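Local atomic coordinates of carboxypeptidase 1 (Deinococcus radiodurans str. R1, PDB entry 5GIV), a protein that is a zinc-dependent metallocarboxypeptidase of the M32 family, probably releasing amino acids one after another, with broad specificity, from the C-terminus of peptides. Residues W10-T14 with Y66-L70; F23-E27 with L53-R57; E178-L183 with A486-L490; A187-I191 with T342-S346; L135-L139 with W410-I415. Residue numbers count along the deposited sequence, not the author numbering.

Interaction 1 (W10-T14 with Y66-L70)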
# COMPACT_ATOMS: atom_id res chain seq x y z
N TRP A 10 -2.01 -10.90 32.32
CA TRP A 10 -2.57 -11.41 31.07
C TRP A 10 -2.89 -10.27 30.10
O TRP A 10 -2.63 -10.39 28.90
CB TRP A 10 -3.81 -12.26 31.35
CG TRP A 10 -4.46 -12.84 30.11
CD1 TRP A 10 -5.56 -12.36 29.45
CD2 TRP A 10 -4.04 -14.01 29.37
NE1 TRP A 10 -5.85 -13.15 28.37
CE2 TRP A 10 -4.94 -14.17 28.30
CE3 TRP A 10 -3.00 -14.93 29.53
CZ2 TRP A 10 -4.83 -15.21 27.39
CZ3 TRP A 10 -2.89 -15.97 28.62
CH2 TRP A 10 -3.80 -16.10 27.56
N GLN A 11 -3.44 -9.16 30.60
CA GLN A 11 -3.73 -8.03 29.73
C GLN A 11 -2.46 -7.56 29.03
O GLN A 11 -2.49 -7.19 27.84
CB GLN A 11 -4.37 -6.90 30.53
CG GLN A 11 -4.08 -5.49 30.00
CD GLN A 11 -4.86 -5.14 28.74
OE1 GLN A 11 -5.98 -5.61 28.53
NE2 GLN A 11 -4.27 -4.29 27.89
N GLN A 12 -1.34 -7.56 29.74
CA GLN A 12 -0.07 -7.16 29.14
C GLN A 12 0.35 -8.13 28.05
O GLN A 12 0.85 -7.72 27.00
CB GLN A 12 1.01 -7.08 30.22
CG GLN A 12 0.90 -5.86 31.11
CD GLN A 12 1.82 -5.94 32.31
OE1 GLN A 12 3.03 -6.10 32.18
NE2 GLN A 12 1.23 -5.84 33.50
N LEU A 13 0.14 -9.44 28.27
CA LEU A 13 0.47 -10.42 27.24
C LEU A 13 -0.34 -10.19 25.98
O LEU A 13 0.21 -10.17 24.87
CB LEU A 13 0.23 -11.83 27.78
CG LEU A 13 1.37 -12.47 28.57
CD1 LEU A 13 0.92 -13.79 29.18
CD2 LEU A 13 2.57 -12.68 27.65
N THR A 14 -1.66 -10.02 26.12
CA THR A 14 -2.49 -9.80 24.94
C THR A 14 -2.10 -8.52 24.22
O THR A 14 -2.14 -8.45 22.99
CB THR A 14 -3.97 -9.79 25.32
OG1 THR A 14 -4.18 -8.87 26.40
CG2 THR A 14 -4.40 -11.18 25.78
N TYR A 66 8.86 -9.29 28.23
CA TYR A 66 7.85 -10.14 27.61
C TYR A 66 8.10 -11.61 27.94
O TYR A 66 7.16 -12.35 28.28
CB TYR A 66 7.86 -9.91 26.10
CG TYR A 66 7.07 -10.91 25.27
CD1 TYR A 66 5.75 -11.21 25.56
CD2 TYR A 66 7.66 -11.55 24.18
CE1 TYR A 66 5.04 -12.11 24.79
CE2 TYR A 66 6.96 -12.46 23.41
CZ TYR A 66 5.65 -12.73 23.71
OH TYR A 66 4.96 -13.64 22.94
N GLY A 67 9.36 -12.05 27.87
CA GLY A 67 9.67 -13.42 28.23
C GLY A 67 9.29 -13.73 29.66
O GLY A 67 8.81 -14.83 29.96
N LYS A 68 9.48 -12.76 30.56
CA LYS A 68 9.13 -12.98 31.96
C LYS A 68 7.63 -13.15 32.12
O LYS A 68 7.18 -14.02 32.88
CB LYS A 68 9.66 -11.82 32.81
N LEU A 69 6.83 -12.34 31.42
CA LEU A 69 5.39 -12.53 31.45
C LEU A 69 5.00 -13.93 31.00
O LEU A 69 4.18 -14.59 31.66
CB LEU A 69 4.71 -11.48 30.56
CG LEU A 69 4.62 -10.02 31.04
CD1 LEU A 69 5.98 -9.32 31.08
CD2 LEU A 69 3.66 -9.24 30.16
N LEU A 70 5.63 -14.43 29.94
CA LEU A 70 5.30 -15.77 29.47
C LEU A 70 5.65 -16.83 30.51
O LEU A 70 4.90 -17.80 30.70
CB LEU A 70 6.03 -16.06 28.15
CG LEU A 70 5.59 -15.32 26.87
CD1 LEU A 70 6.54 -15.61 25.72
CD2 LEU A 70 4.15 -15.64 26.48
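Two helices of the N-terminal helical region pack here at a steep angle: the axes of 10-14, on helix 8-36, and 66-70, on helix 64-75, approach to 10.0 Å and their directions differ by 126°, closer to antiparallel than to parallel. Such a crossing confines contact to a small patch, and only 223 Å² is buried, both sides summed. The main bump is Leu13, with 89 Å² covered. Although its CA-CB bond points sideways, the m,t side chain carries CD2 across into a hollow lined by Tyr66, Leu69 and Leu70. There Leu13 CD2 lies 3.8 Å from Tyr66 CE1 and 3.8 Å from Leu69 CB. Leu69 answers as the second bump; it points toward helix 8-36, with 71 Å² covered, and meets the base of the Gln12 side chain as well as Leu13; Leu13 CA and Leu69 CA are 6.8 Å apart. Ala90 of helix 81-99 touches both Tyr66 and Leu70, while the Tyr66 hydroxyl is hydrogen-bonded to Trp17 NE1, one helical turn beyond Leu13. Leu13 CD2 also reaches Leu70 CD2 at 3.6 Å within the hollow, and at the exposed margin Gln12 CB touches Leu69 CD2 at 3.4 Å.

Interaction 2 (F23-E27 with L53-R57)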
# COMPACT_ATOMS: atom_id res chain seq x y z
N PHE A 23 3.05 -5.17 14.18
CA PHE A 23 4.30 -5.09 13.44
C PHE A 23 4.26 -6.00 12.22
O PHE A 23 4.66 -5.60 11.12
CB PHE A 23 5.49 -5.48 14.33
CG PHE A 23 6.06 -4.35 15.13
CD1 PHE A 23 6.84 -3.38 14.51
CD2 PHE A 23 5.86 -4.27 16.50
CE1 PHE A 23 7.38 -2.33 15.24
CE2 PHE A 23 6.40 -3.22 17.24
CZ PHE A 23 7.17 -2.25 16.61
N GLY A 24 3.75 -7.22 12.39
CA GLY A 24 3.68 -8.15 11.28
C GLY A 24 2.83 -7.63 10.13
O GLY A 24 3.20 -7.79 8.97
N GLY A 25 1.68 -7.04 10.44
CA GLY A 25 0.86 -6.46 9.39
C GLY A 25 1.57 -5.33 8.67
O GLY A 25 1.51 -5.22 7.44
N ILE A 26 2.27 -4.47 9.42
CA ILE A 26 2.97 -3.34 8.81
C ILE A 26 4.14 -3.82 7.96
O ILE A 26 4.34 -3.35 6.84
CB ILE A 26 3.43 -2.34 9.89
CG1 ILE A 26 2.22 -1.77 10.64
CG2 ILE A 26 4.24 -1.23 9.25
CD1 ILE A 26 2.60 -0.87 11.78
N GLU A 27 4.92 -4.77 8.48
CA GLU A 27 5.98 -5.35 7.66
C GLU A 27 5.40 -5.93 6.38
O GLU A 27 5.99 -5.79 5.30
CB GLU A 27 6.74 -6.42 8.45
CG GLU A 27 7.56 -5.88 9.60
CD GLU A 27 8.43 -6.95 10.26
OE1 GLU A 27 9.52 -7.25 9.72
OE2 GLU A 27 8.02 -7.49 11.31
N LEU A 53 11.97 -1.77 10.42
CA LEU A 53 10.85 -2.43 11.07
C LEU A 53 11.22 -3.85 11.51
O LEU A 53 10.79 -4.30 12.58
CB LEU A 53 9.64 -2.47 10.15
CG LEU A 53 8.56 -1.41 10.39
CD1 LEU A 53 7.27 -1.85 9.71
CD2 LEU A 53 8.35 -1.13 11.88
N ALA A 54 12.02 -4.55 10.71
CA ALA A 54 12.47 -5.87 11.13
C ALA A 54 13.21 -5.79 12.47
O ALA A 54 13.01 -6.63 13.36
CB ALA A 54 13.36 -6.49 10.05
N GLY A 55 14.05 -4.76 12.63
CA GLY A 55 14.77 -4.61 13.89
C GLY A 55 13.87 -4.35 15.07
O GLY A 55 14.04 -4.94 16.14
N LEU A 56 12.89 -3.46 14.91
CA LEU A 56 11.97 -3.17 16.01
C LEU A 56 11.15 -4.40 16.38
O LEU A 56 11.02 -4.73 17.56
CB LEU A 56 11.05 -2.00 15.65
CG LEU A 56 11.73 -0.63 15.55
CD1 LEU A 56 10.80 0.40 14.95
CD2 LEU A 56 12.23 -0.19 16.92
N ARG A 57 10.60 -5.08 15.38
CA ARG A 57 9.78 -6.25 15.66
C ARG A 57 10.61 -7.35 16.33
O ARG A 57 10.15 -7.99 17.28
CB ARG A 57 9.14 -6.76 14.37
CG ARG A 57 8.47 -8.09 14.50
CD ARG A 57 9.39 -9.20 14.04
NE ARG A 57 9.79 -9.04 12.64
CZ ARG A 57 10.92 -9.52 12.12
NH1 ARG A 57 11.78 -10.18 12.88
NH2 ARG A 57 11.19 -9.32 10.83
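Helix 8-36 and helix 43-62, consecutive in the chain, form an antiparallel helical hairpin whose side chains meet here; the short axes approach to 10.2 Å, their directions differing by 168°. The register follows from this, with Phe23 facing Arg57 (CA to CA 6.0 Å) and Glu27 facing Leu53 (CA to CA 6.6 Å). The CA-CB bond of Phe23 points toward helix 43-62 and, with chi1 -87°, its ring edge lies against Leu53. Phe23 CE1 comes to 3.7 Å from both Leu53 CD2 and Leu56 CB, while Arg57 N sits over one ring face. Leu53 has chi1 -99°, between wells, and packs beside the aliphatic part of Glu27 too, Glu27 CG lying 4.0 Å from Leu53 CB. Arg57 bends at chi2 (-97°, between wells) and chi3 (m), which sets its guanidinium edge against Glu27. Glu27, m,t with chi3 81°, presents both oxygens: Arg57 NE donates to Glu27 OE2 at 2.7 Å and Arg57 NH2 to Glu27 OE1 at 2.9 Å, with N-H...O angles of 168° and 154°. On the apolar side, Phe23 and Leu56 also pack on Leu56 and Phe23 of the second subunit, so this helix pair contributes to the dimer interface. The chemistry is thus two-sided: a bidentate salt bridge spans the helices beside a hydrophobic layer shared with the neighbouring subunit.

Interaction 3 (E178-L183 with A486-L490)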
# COMPACT_ATOMS: atom_id res chain seq x y z
N GLU A 178 6.96 -43.04 -2.52
CA GLU A 178 5.62 -43.50 -2.86
C GLU A 178 5.04 -42.70 -4.02
O GLU A 178 4.43 -43.27 -4.93
CB GLU A 178 4.74 -43.42 -1.62
CG GLU A 178 3.48 -44.22 -1.71
CD GLU A 178 2.73 -44.20 -0.39
OE1 GLU A 178 3.31 -43.69 0.60
OE2 GLU A 178 1.59 -44.73 -0.34
N LEU A 179 5.20 -41.37 -4.01
CA LEU A 179 4.68 -40.56 -5.12
C LEU A 179 5.42 -40.87 -6.41
O LEU A 179 4.81 -40.96 -7.48
CB LEU A 179 4.76 -39.08 -4.79
CG LEU A 179 3.95 -38.57 -3.60
CD1 LEU A 179 4.07 -37.04 -3.48
CD2 LEU A 179 2.50 -39.02 -3.67
N ARG A 180 6.74 -41.02 -6.34
CA ARG A 180 7.54 -41.37 -7.51
C ARG A 180 7.09 -42.70 -8.10
O ARG A 180 6.90 -42.82 -9.32
CB ARG A 180 9.01 -41.41 -7.12
CG ARG A 180 10.00 -41.56 -8.24
CD ARG A 180 11.41 -41.56 -7.66
NE ARG A 180 12.25 -40.52 -8.24
CZ ARG A 180 13.24 -39.90 -7.57
NH1 ARG A 180 13.50 -40.22 -6.31
NH2 ARG A 180 13.96 -38.96 -8.18
N ALA A 181 6.93 -43.72 -7.25
CA ALA A 181 6.55 -45.05 -7.73
C ALA A 181 5.19 -45.05 -8.40
O ALA A 181 4.97 -45.78 -9.37
CB ALA A 181 6.56 -46.06 -6.58
N ALA A 182 4.25 -44.24 -7.91
CA ALA A 182 2.91 -44.22 -8.49
C ALA A 182 2.77 -43.19 -9.61
O ALA A 182 2.10 -43.46 -10.61
CB ALA A 182 1.87 -43.95 -7.40
N LEU A 183 3.38 -42.00 -9.46
CA LEU A 183 3.07 -40.92 -10.40
C LEU A 183 3.88 -41.00 -11.69
O LEU A 183 3.35 -40.66 -12.76
CB LEU A 183 3.24 -39.56 -9.73
CG LEU A 183 2.21 -39.31 -8.62
CD1 LEU A 183 2.33 -37.91 -8.03
CD2 LEU A 183 0.78 -39.61 -9.10
N ALA A 486 -0.39 -40.53 1.58
CA ALA A 486 -0.54 -40.29 0.15
C ALA A 486 -1.70 -41.07 -0.45
O ALA A 486 -1.98 -40.90 -1.64
CB ALA A 486 0.74 -40.66 -0.59
N GLY A 487 -2.38 -41.90 0.34
CA GLY A 487 -3.42 -42.74 -0.18
C GLY A 487 -4.47 -41.96 -0.93
O GLY A 487 -4.68 -42.15 -2.13
N PRO A 488 -5.17 -41.06 -0.22
CA PRO A 488 -6.24 -40.30 -0.89
C PRO A 488 -5.74 -39.53 -2.10
O PRO A 488 -6.44 -39.42 -3.11
CB PRO A 488 -6.76 -39.37 0.22
CG PRO A 488 -6.36 -40.06 1.50
CD PRO A 488 -5.05 -40.73 1.21
N TYR A 489 -4.51 -39.00 -2.01
CA TYR A 489 -3.91 -38.27 -3.11
C TYR A 489 -3.71 -39.15 -4.33
O TYR A 489 -4.10 -38.79 -5.44
CB TYR A 489 -2.58 -37.66 -2.65
CG TYR A 489 -1.82 -36.85 -3.67
CD1 TYR A 489 -2.41 -35.75 -4.30
CD2 TYR A 489 -0.48 -37.13 -3.95
CE1 TYR A 489 -1.70 -35.00 -5.22
CE2 TYR A 489 0.23 -36.37 -4.86
CZ TYR A 489 -0.38 -35.30 -5.49
OH TYR A 489 0.33 -34.55 -6.39
N LEU A 490 -3.11 -40.33 -4.15
CA LEU A 490 -2.85 -41.20 -5.29
C LEU A 490 -4.15 -41.75 -5.86
O LEU A 490 -4.28 -41.92 -7.08
CB LEU A 490 -1.90 -42.33 -4.91
CG LEU A 490 -0.51 -41.87 -4.47
CD1 LEU A 490 0.36 -43.05 -4.10
CD2 LEU A 490 0.16 -40.99 -5.56
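Glu178 opens the contact at its exposed margin, laying its aliphatic part against Leu490, with Glu178 CG 4.1 Å from Leu490 CD1. Leu179 follows and carries 53 Å² of covered surface: its CD2 lies 3.9 Å from Ala486 CB, 3.6 Å from Leu490 CD2 and 3.5 Å from Tyr489 CD2, where it meets the ring edge. One turn after Glu178, Ala182 offers a small methyl surface, and Ala182 CB approaches Leu490 CD1 to 3.7 Å. Leu183 finishes the row, its CD2 3.8 Å from Leu490 CD2. Glu178, Leu179, Ala182 and Leu183 together form the hole for a knob-into-hole fit, with Leu490 (78 Å² covered) as the knob. The packing joins helix 169-193 to the start of the C-terminal helix 487-501. Helix 420-439 adds Val427 against both Leu179 and Tyr489, and helix 357-372 supplies Asn358, which touches Leu179 and Leu183 and hydrogen-bonds the Tyr489 hydroxyl.

Interaction 4 (A187-I191 with T342-S346)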
# COMPACT_ATOMS: atom_id res chain seq x y z
N ALA A 187 2.10 -40.69 -15.15
CA ALA A 187 2.42 -39.55 -15.99
C ALA A 187 2.94 -40.01 -17.35
O ALA A 187 2.55 -39.47 -18.39
CB ALA A 187 3.44 -38.64 -15.29
N ASP A 188 3.85 -40.99 -17.35
CA ASP A 188 4.35 -41.50 -18.62
C ASP A 188 3.22 -42.04 -19.47
O ASP A 188 3.19 -41.83 -20.69
CB ASP A 188 5.42 -42.57 -18.38
CG ASP A 188 6.75 -41.98 -17.90
OD1 ASP A 188 6.94 -40.74 -17.96
OD2 ASP A 188 7.62 -42.76 -17.46
N ALA A 189 2.26 -42.74 -18.85
CA ALA A 189 1.13 -43.25 -19.62
C ALA A 189 0.28 -42.12 -20.16
O ALA A 189 -0.18 -42.18 -21.30
CB ALA A 189 0.28 -44.20 -18.77
N VAL A 190 0.07 -41.07 -19.35
CA VAL A 190 -0.71 -39.94 -19.83
C VAL A 190 0.00 -39.25 -20.98
O VAL A 190 -0.61 -38.93 -22.01
CB VAL A 190 -1.02 -38.96 -18.68
CG1 VAL A 190 -1.60 -37.69 -19.23
CG2 VAL A 190 -2.00 -39.60 -17.70
N ILE A 191 1.31 -39.05 -20.85
CA ILE A 191 2.06 -38.39 -21.91
C ILE A 191 2.05 -39.22 -23.18
O ILE A 191 1.98 -38.68 -24.29
CB ILE A 191 3.49 -38.10 -21.44
CG1 ILE A 191 3.47 -37.02 -20.34
CG2 ILE A 191 4.39 -37.75 -22.62
CD1 ILE A 191 4.77 -36.88 -19.59
N THR A 342 -4.06 -30.94 -18.90
CA THR A 342 -3.00 -31.55 -19.69
C THR A 342 -1.79 -31.86 -18.82
O THR A 342 -1.60 -31.29 -17.74
CB THR A 342 -2.59 -30.65 -20.85
OG1 THR A 342 -1.77 -29.58 -20.35
CG2 THR A 342 -3.79 -30.12 -21.62
N VAL A 343 -0.93 -32.75 -19.33
CA VAL A 343 0.25 -33.21 -18.61
C VAL A 343 1.42 -33.23 -19.58
O VAL A 343 1.25 -33.54 -20.76
CB VAL A 343 0.05 -34.62 -18.00
CG1 VAL A 343 1.36 -35.14 -17.42
CG2 VAL A 343 -1.05 -34.62 -16.96
N SER A 344 2.62 -32.89 -19.09
CA SER A 344 3.83 -33.05 -19.90
C SER A 344 5.04 -32.80 -19.02
O SER A 344 4.98 -32.03 -18.05
CB SER A 344 3.85 -32.11 -21.10
OG SER A 344 4.00 -30.77 -20.68
N ARG A 345 6.16 -33.42 -19.39
CA ARG A 345 7.43 -33.13 -18.74
C ARG A 345 7.87 -31.74 -19.15
O ARG A 345 8.06 -31.48 -20.34
CB ARG A 345 8.48 -34.15 -19.14
CG ARG A 345 7.99 -35.57 -19.05
CD ARG A 345 8.98 -36.52 -19.69
NE ARG A 345 8.39 -37.85 -19.77
CZ ARG A 345 8.04 -38.45 -20.90
NH1 ARG A 345 8.26 -37.86 -22.08
NH2 ARG A 345 7.48 -39.66 -20.86
N SER A 346 8.02 -30.85 -18.18
CA SER A 346 8.34 -29.46 -18.46
C SER A 346 9.45 -29.02 -17.52
O SER A 346 9.92 -29.79 -16.67
CB SER A 346 7.10 -28.56 -18.32
OG SER A 346 6.49 -28.70 -17.04
O HOH W 1 5.58 -41.52 -22.15
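Apolar packing supplies the inner part of this surface contact, which buries 301 Å² in all. Val343 points toward helix 169-193 and fits against two consecutive residues of it: Val190 CG1 lies 3.7 Å from Val343 CB, and Ile191 CG1 lies 4.1 Å from Val343 CG1. Ile191, with 85 Å² covered, continues along the extended backbone, its CD1 reaching Ser344 CA at 4.0 Å and Arg345 CG at 3.5 Å. The CA atoms of Ile191 and Ser344 are 6.0 Å apart, the closest CA pair across the two segments. In the fold, this is a loop lying on a helix: 342-346, in the connection between helix 333-339 and helix 357-372, runs past the C-terminal part of helix 169-193. Tyr497 of the C-terminal helix 487-501 touches both Val190 and Val343, and the backbone N of Ser344 is hydrogen-bonded to Asp353 within the same connection. Charge pairing occupies the outer margin. The long Arg345 side chain, trans at chi2 and chi3, brings its guanidinium to Asp188, and Arg345 NH2 donates to Asp188 OD1 at 3.1 Å with an N-H...O angle of 171°, a salt bridge made at the guanidinium edge. Ile191 CD1 lies over one guanidinium face. Water completes the polar set: water 1 donates to Asp188 O at 2.8 Å and accepts from Arg345 NH2 at 3.0 Å.

Interaction 5 (L135-L139 with W410-I415)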
# COMPACT_ATOMS: atom_id res chain seq x y z
N LEU A 135 25.87 -18.40 -3.12
CA LEU A 135 25.31 -19.65 -2.64
C LEU A 135 26.24 -20.33 -1.64
O LEU A 135 25.77 -20.96 -0.69
CB LEU A 135 25.03 -20.58 -3.82
CG LEU A 135 23.89 -20.23 -4.79
CD1 LEU A 135 24.03 -21.05 -6.07
CD2 LEU A 135 22.52 -20.45 -4.14
N GLU A 136 27.55 -20.20 -1.83
CA GLU A 136 28.49 -20.80 -0.89
C GLU A 136 28.36 -20.16 0.49
O GLU A 136 28.32 -20.86 1.51
CB GLU A 136 29.91 -20.69 -1.44
CG GLU A 136 30.18 -21.78 -2.47
CD GLU A 136 31.50 -21.60 -3.20
OE1 GLU A 136 32.11 -20.50 -3.11
OE2 GLU A 136 31.92 -22.58 -3.87
N LYS A 137 28.28 -18.83 0.54
CA LYS A 137 28.07 -18.16 1.82
C LYS A 137 26.70 -18.51 2.39
O LYS A 137 26.56 -18.69 3.61
CB LYS A 137 28.21 -16.65 1.67
CG LYS A 137 28.23 -15.91 3.00
CD LYS A 137 28.48 -14.42 2.86
CE LYS A 137 28.56 -13.75 4.24
NZ LYS A 137 28.88 -12.30 4.18
N THR A 138 25.68 -18.61 1.53
CA THR A 138 24.36 -19.00 2.01
C THR A 138 24.37 -20.41 2.58
O THR A 138 23.76 -20.66 3.63
CB THR A 138 23.32 -18.89 0.89
OG1 THR A 138 23.11 -17.51 0.56
CG2 THR A 138 21.99 -19.47 1.35
N LEU A 139 25.08 -21.34 1.93
CA LEU A 139 25.14 -22.69 2.47
C LEU A 139 25.82 -22.72 3.83
O LEU A 139 25.36 -23.41 4.74
CB LEU A 139 25.87 -23.62 1.50
CG LEU A 139 26.00 -25.04 2.04
CD1 LEU A 139 24.63 -25.68 2.23
CD2 LEU A 139 26.87 -25.89 1.12
N TRP A 410 16.75 -20.48 -2.91
CA TRP A 410 18.12 -20.55 -2.41
C TRP A 410 18.88 -19.23 -2.54
O TRP A 410 19.99 -19.12 -2.01
CB TRP A 410 18.89 -21.64 -3.15
CG TRP A 410 18.31 -23.01 -3.00
CD1 TRP A 410 17.49 -23.45 -2.00
CD2 TRP A 410 18.50 -24.13 -3.89
NE1 TRP A 410 17.16 -24.77 -2.21
CE2 TRP A 410 17.77 -25.21 -3.36
CE3 TRP A 410 19.22 -24.31 -5.07
CZ2 TRP A 410 17.73 -26.46 -3.98
CZ3 TRP A 410 19.19 -25.55 -5.68
CH2 TRP A 410 18.45 -26.61 -5.13
N TYR A 411 18.32 -18.23 -3.22
CA TYR A 411 19.00 -16.96 -3.38
C TYR A 411 18.45 -15.86 -2.49
O TYR A 411 19.10 -14.81 -2.35
CB TYR A 411 18.94 -16.51 -4.85
CG TYR A 411 19.45 -17.56 -5.79
CD1 TYR A 411 20.81 -17.69 -6.04
CD2 TYR A 411 18.58 -18.45 -6.40
CE1 TYR A 411 21.28 -18.66 -6.89
CE2 TYR A 411 19.05 -19.42 -7.24
CZ TYR A 411 20.40 -19.52 -7.48
OH TYR A 411 20.86 -20.50 -8.33
N PHE A 412 17.26 -16.05 -1.91
CA PHE A 412 16.65 -15.09 -1.01
C PHE A 412 16.36 -15.70 0.36
O PHE A 412 15.55 -15.18 1.12
CB PHE A 412 15.37 -14.54 -1.62
CG PHE A 412 14.91 -13.24 -1.01
CD1 PHE A 412 15.79 -12.45 -0.29
CD2 PHE A 412 13.60 -12.82 -1.16
CE1 PHE A 412 15.37 -11.25 0.27
CE2 PHE A 412 13.17 -11.62 -0.61
CZ PHE A 412 14.05 -10.84 0.11
N GLY A 413 17.00 -16.83 0.67
CA GLY A 413 16.78 -17.50 1.92
C GLY A 413 17.74 -18.67 2.09
O GLY A 413 18.66 -18.87 1.30
N PRO A 414 17.52 -19.47 3.13
CA PRO A 414 18.43 -20.57 3.40
C PRO A 414 18.31 -21.66 2.35
O PRO A 414 17.33 -21.75 1.61
CB PRO A 414 17.97 -21.09 4.77
CG PRO A 414 17.05 -20.05 5.32
CD PRO A 414 16.43 -19.40 4.11
N ILE A 415 19.35 -22.48 2.29
CA ILE A 415 19.36 -23.69 1.47
C ILE A 415 18.99 -24.86 2.38
O ILE A 415 19.67 -25.12 3.37
CB ILE A 415 20.73 -23.92 0.82
CG1 ILE A 415 21.04 -22.82 -0.18
CG2 ILE A 415 20.77 -25.28 0.15
CD1 ILE A 415 22.48 -22.83 -0.65
O HOH W 2 22.20 -17.63 -2.05
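A loop packs along a helix in this buried contact: 410-415, within the connection from helix 381-393 to helix 420-439, follows helix 128-147, and CA spacings of 6.9 Å for Leu135-Tyr411 and 6.0 Å for Leu139-Ile415 show that the two run in the same sense. Leu135, with 84 Å² covered, serves one end. Its m,t side chain places CD2 3.5 Å from Tyr411 CE1 and 3.9 Å from Trp410 CB, so it wedges in beside the two aromatic residues, whose polar ends bind elsewhere, Trp410 NE1 to Glu368 and Tyr411 OH to Ala404 O. Ile415 (78 Å²) serves the other end, pointing toward the helix; Ile415 CD1 lies 4.1 Å from Leu139 CB and 4.2 Å from Leu135 CD2. Between them Thr138, 57 Å² covered, turns its methyl to the loop, with Thr138 CG2 3.8 Å from Ile415 CG1 and 3.4 Å from Gly413 O. Its hydroxyl is hydrogen-bonded to His111, which links a second helix, 102-122, to the contact. The same hydroxyl also meets a bridging water: Thr138 OG1 lies 2.8 Å from water 2, which donates to Trp410 O at 2.7 Å.

Interactions 1 and 2 share helix 8-36 and lie about 19 Å apart between centres, the second also reaching the dimer partner. Interactions 3 and 4 share helix 169-193, with centres about 15 Å apart, and both contact helix 487-501. These two pairs stand far from each other: about 54 Å separates the centres of interactions 1 and 4, on opposite sides of the chain's centre. Interaction 5 is about 23 Å from interaction 2 and about 31 Å from interaction 3, centre to centre; along the chain its segments alternate with those of interaction 3. Interaction 3, its Tyr489 side chain about 13 Å from the zinc ion, does not touch the His266, His270 and Glu296 site; the others lie away from it.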